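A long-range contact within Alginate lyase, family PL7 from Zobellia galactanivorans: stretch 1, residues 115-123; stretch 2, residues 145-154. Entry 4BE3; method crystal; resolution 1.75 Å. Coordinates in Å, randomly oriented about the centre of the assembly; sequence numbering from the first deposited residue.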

# COMPACT_ATOMS: atom_id res chain seq x y z
N GLY A 115 6.48 1.14 -16.53
CA GLY A 115 6.83 2.32 -17.38
C GLY A 115 8.34 2.29 -17.61
O GLY A 115 8.92 1.25 -17.95
N HIS A 116 8.97 3.44 -17.46
CA HIS A 116 10.42 3.54 -17.64
C HIS A 116 11.24 2.88 -16.57
O HIS A 116 12.42 2.68 -16.77
CB HIS A 116 10.77 5.01 -17.70
CG HIS A 116 10.31 5.71 -18.95
ND1 HIS A 116 10.29 5.11 -20.18
CD2 HIS A 116 9.86 7.02 -19.11
CE1 HIS A 116 9.92 6.02 -21.10
NE2 HIS A 116 9.65 7.20 -20.45
N GLU A 117 10.60 2.49 -15.43
CA GLU A 117 11.34 1.85 -14.34
C GLU A 117 12.48 2.80 -13.85
O GLU A 117 13.55 2.32 -13.48
CB GLU A 117 11.87 0.43 -14.63
CG GLU A 117 10.66 -0.43 -15.05
CD GLU A 117 10.99 -1.86 -15.46
OE1 GLU A 117 11.73 -2.55 -14.81
OE2 GLU A 117 10.45 -2.28 -16.50
N ASN A 118 12.20 4.12 -13.79
CA ASN A 118 13.27 5.03 -13.26
C ASN A 118 13.14 5.16 -11.73
O ASN A 118 12.16 4.61 -11.15
CB ASN A 118 13.03 6.38 -13.89
CG ASN A 118 13.42 6.40 -15.40
OD1 ASN A 118 13.99 5.41 -15.92
ND2 ASN A 118 13.18 7.54 -16.09
N GLU A 119 13.99 5.97 -11.06
CA GLU A 119 13.86 6.16 -9.59
C GLU A 119 13.56 7.54 -9.22
O GLU A 119 14.37 8.47 -9.38
CB GLU A 119 15.27 5.84 -8.99
CG GLU A 119 15.61 4.32 -9.03
CD GLU A 119 16.48 3.85 -10.17
OE1 GLU A 119 17.29 4.63 -10.82
OE2 GLU A 119 16.25 2.70 -10.54
N PRO A 120 12.41 7.77 -8.58
CA PRO A 120 12.15 9.03 -7.99
C PRO A 120 13.28 9.45 -6.97
O PRO A 120 13.46 10.68 -6.74
CB PRO A 120 10.79 8.77 -7.20
CG PRO A 120 10.17 7.76 -8.13
CD PRO A 120 11.29 6.81 -8.54
N ILE A 121 13.93 8.46 -6.34
CA ILE A 121 15.09 8.89 -5.47
C ILE A 121 16.07 7.80 -5.35
O ILE A 121 15.74 6.60 -5.24
CB ILE A 121 14.65 9.33 -4.04
CG1 ILE A 121 15.91 9.66 -3.22
CG2 ILE A 121 13.84 8.23 -3.28
CD1 ILE A 121 15.62 10.37 -1.88
N LYS A 122 17.40 8.21 -5.37
CA LYS A 122 18.44 7.26 -5.03
C LYS A 122 19.34 8.10 -4.04
O LYS A 122 19.66 9.29 -4.36
CB LYS A 122 19.35 6.91 -6.23
CG LYS A 122 18.57 5.93 -7.14
CD LYS A 122 19.56 5.37 -8.25
CE LYS A 122 19.99 6.49 -9.23
NZ LYS A 122 18.95 7.26 -10.02
N ILE A 123 19.60 7.55 -2.89
CA ILE A 123 20.49 8.26 -1.89
C ILE A 123 21.85 7.58 -2.07
O ILE A 123 22.03 6.35 -1.93
CB ILE A 123 19.97 8.05 -0.46
CG1 ILE A 123 18.53 8.66 -0.38
CG2 ILE A 123 20.92 8.62 0.56
CD1 ILE A 123 17.88 8.26 1.05
N LYS A 145 9.22 12.20 -20.46
CA LYS A 145 8.06 12.22 -21.42
C LYS A 145 8.63 11.63 -22.65
O LYS A 145 9.57 12.13 -23.19
CB LYS A 145 7.59 13.66 -21.59
CG LYS A 145 6.31 13.82 -22.45
CD LYS A 145 6.23 15.31 -22.75
CE LYS A 145 5.39 15.60 -23.99
NZ LYS A 145 3.98 15.28 -23.62
N GLY A 146 8.08 10.53 -23.16
CA GLY A 146 8.68 9.96 -24.39
C GLY A 146 9.88 9.06 -24.14
O GLY A 146 9.92 8.36 -23.18
N ASP A 147 10.89 9.13 -24.97
CA ASP A 147 11.96 8.17 -25.02
C ASP A 147 12.87 8.38 -23.80
O ASP A 147 13.57 9.42 -23.64
CB ASP A 147 12.76 8.45 -26.29
CG ASP A 147 14.05 7.67 -26.41
OD1 ASP A 147 14.30 6.64 -25.75
OD2 ASP A 147 14.87 8.16 -27.27
N ASN A 148 12.96 7.32 -23.06
CA ASN A 148 13.78 7.35 -21.81
C ASN A 148 15.28 7.40 -22.08
O ASN A 148 16.05 7.57 -21.12
CB ASN A 148 13.46 6.08 -21.01
CG ASN A 148 13.76 6.27 -19.47
OD1 ASN A 148 14.14 5.33 -18.78
ND2 ASN A 148 13.51 7.47 -18.97
N SER A 149 15.75 7.29 -23.34
CA SER A 149 17.18 7.35 -23.46
C SER A 149 17.64 8.81 -23.17
O SER A 149 18.84 9.01 -23.09
CB SER A 149 17.67 6.95 -24.87
OG SER A 149 17.07 7.88 -25.76
N LYS A 150 16.72 9.80 -23.14
CA LYS A 150 17.16 11.17 -22.88
C LYS A 150 17.02 11.52 -21.37
O LYS A 150 17.06 12.72 -21.00
CB LYS A 150 16.28 12.15 -23.64
CG LYS A 150 16.46 12.13 -25.19
CD LYS A 150 15.06 12.45 -25.77
CE LYS A 150 15.00 12.69 -27.31
NZ LYS A 150 15.49 14.07 -27.62
N ARG A 151 16.76 10.51 -20.54
CA ARG A 151 16.58 10.80 -19.07
C ARG A 151 17.80 11.38 -18.42
O ARG A 151 18.91 11.30 -18.94
CB ARG A 151 16.24 9.49 -18.36
CG ARG A 151 17.44 8.49 -18.41
CD ARG A 151 17.00 7.09 -17.85
NE ARG A 151 18.12 6.12 -17.96
CZ ARG A 151 18.60 5.67 -19.12
NH1 ARG A 151 18.15 6.11 -20.29
NH2 ARG A 151 19.63 4.85 -19.16
N TRP A 152 17.65 11.90 -17.17
CA TRP A 152 18.83 12.31 -16.39
C TRP A 152 18.37 12.35 -14.94
O TRP A 152 17.15 12.37 -14.68
CB TRP A 152 19.25 13.76 -16.86
CG TRP A 152 18.15 14.75 -17.23
CD1 TRP A 152 17.68 15.04 -18.48
CD2 TRP A 152 17.36 15.60 -16.31
NE1 TRP A 152 16.70 16.02 -18.38
CE2 TRP A 152 16.51 16.37 -17.08
CE3 TRP A 152 17.38 15.76 -14.88
CZ2 TRP A 152 15.65 17.33 -16.54
CZ3 TRP A 152 16.53 16.73 -14.32
CH2 TRP A 152 15.66 17.48 -15.14
N ASP A 153 19.36 12.47 -14.08
CA ASP A 153 19.21 12.59 -12.62
C ASP A 153 19.60 14.02 -12.27
O ASP A 153 20.57 14.57 -12.83
CB ASP A 153 20.21 11.71 -11.91
CG ASP A 153 19.81 10.25 -11.80
OD1 ASP A 153 19.08 9.69 -12.66
OD2 ASP A 153 20.31 9.62 -10.84
N TYR A 154 18.92 14.61 -11.32
CA TYR A 154 19.28 15.90 -10.77
C TYR A 154 19.72 15.65 -9.34
O TYR A 154 19.01 15.02 -8.56
CB TYR A 154 18.06 16.72 -10.77
CG TYR A 154 18.35 18.08 -10.15
CD1 TYR A 154 19.44 18.87 -10.59
CD2 TYR A 154 17.65 18.49 -8.99
CE1 TYR A 154 19.75 20.12 -9.93
CE2 TYR A 154 17.87 19.74 -8.41
CZ TYR A 154 18.91 20.55 -8.87
OH TYR A 154 19.11 21.70 -8.22
O HOH W 1 19.40 6.85 -12.71

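The contact is small, 288 Å² counting both sides, and it is built from a few polar groups. Its firmest point is a buried salt bridge: Lys122 NZ donates to Asp153 OD2 at 2.8 Å. Three acceptors within reach share the ammonium group. Besides that carboxylate oxygen, Lys122 NZ bonds to Glu119 OE1 at 3.2 Å, a second salt bridge within its own stretch, and to the oxygen of water 1 at 2.8 Å. The water in turn donates to Asp153 OD1, 2.9 Å from its oxygen, so lysine and aspartate are joined twice, once directly and once through solvent. Both Asp153 oxygens are therefore engaged, and OD2 has a further partner elsewhere in the structure, as does Glu119 OE2. A buried charge is paid for here on both sides. The lysine reaches its partners by bending, with chi3 and chi4 both m.

At the other end, His116 and Asn148 turn their CA-to-CB bonds toward each other's stretch. Asn148 CB lies over one face of the imidazole, 3.6 Å from the centroid of the His116 ring and 21° off its normal, a CH-pi contact. The ring edge meets backbone instead: His116 NE2 is 3.0 Å from Gly146 O. Gly146 has backbone angles that would jam a CB against the preceding carbonyl, so glycine suits this position on local grounds alone.

Between these sites the Asn118 and Asn148 amides pack end to end with like atoms facing, so one of the two is probably turned over in the model; which one is left open.

Stretch 2 supports its own turn. Arg151 N and Arg151 NH1 both donate to Asn148 O, at 3.1 and 2.7 Å, while Asp147 OD1 accepts from Ser149 N at 2.9 Å and Asp147 OD2 from Ser149 OG at 2.7 Å.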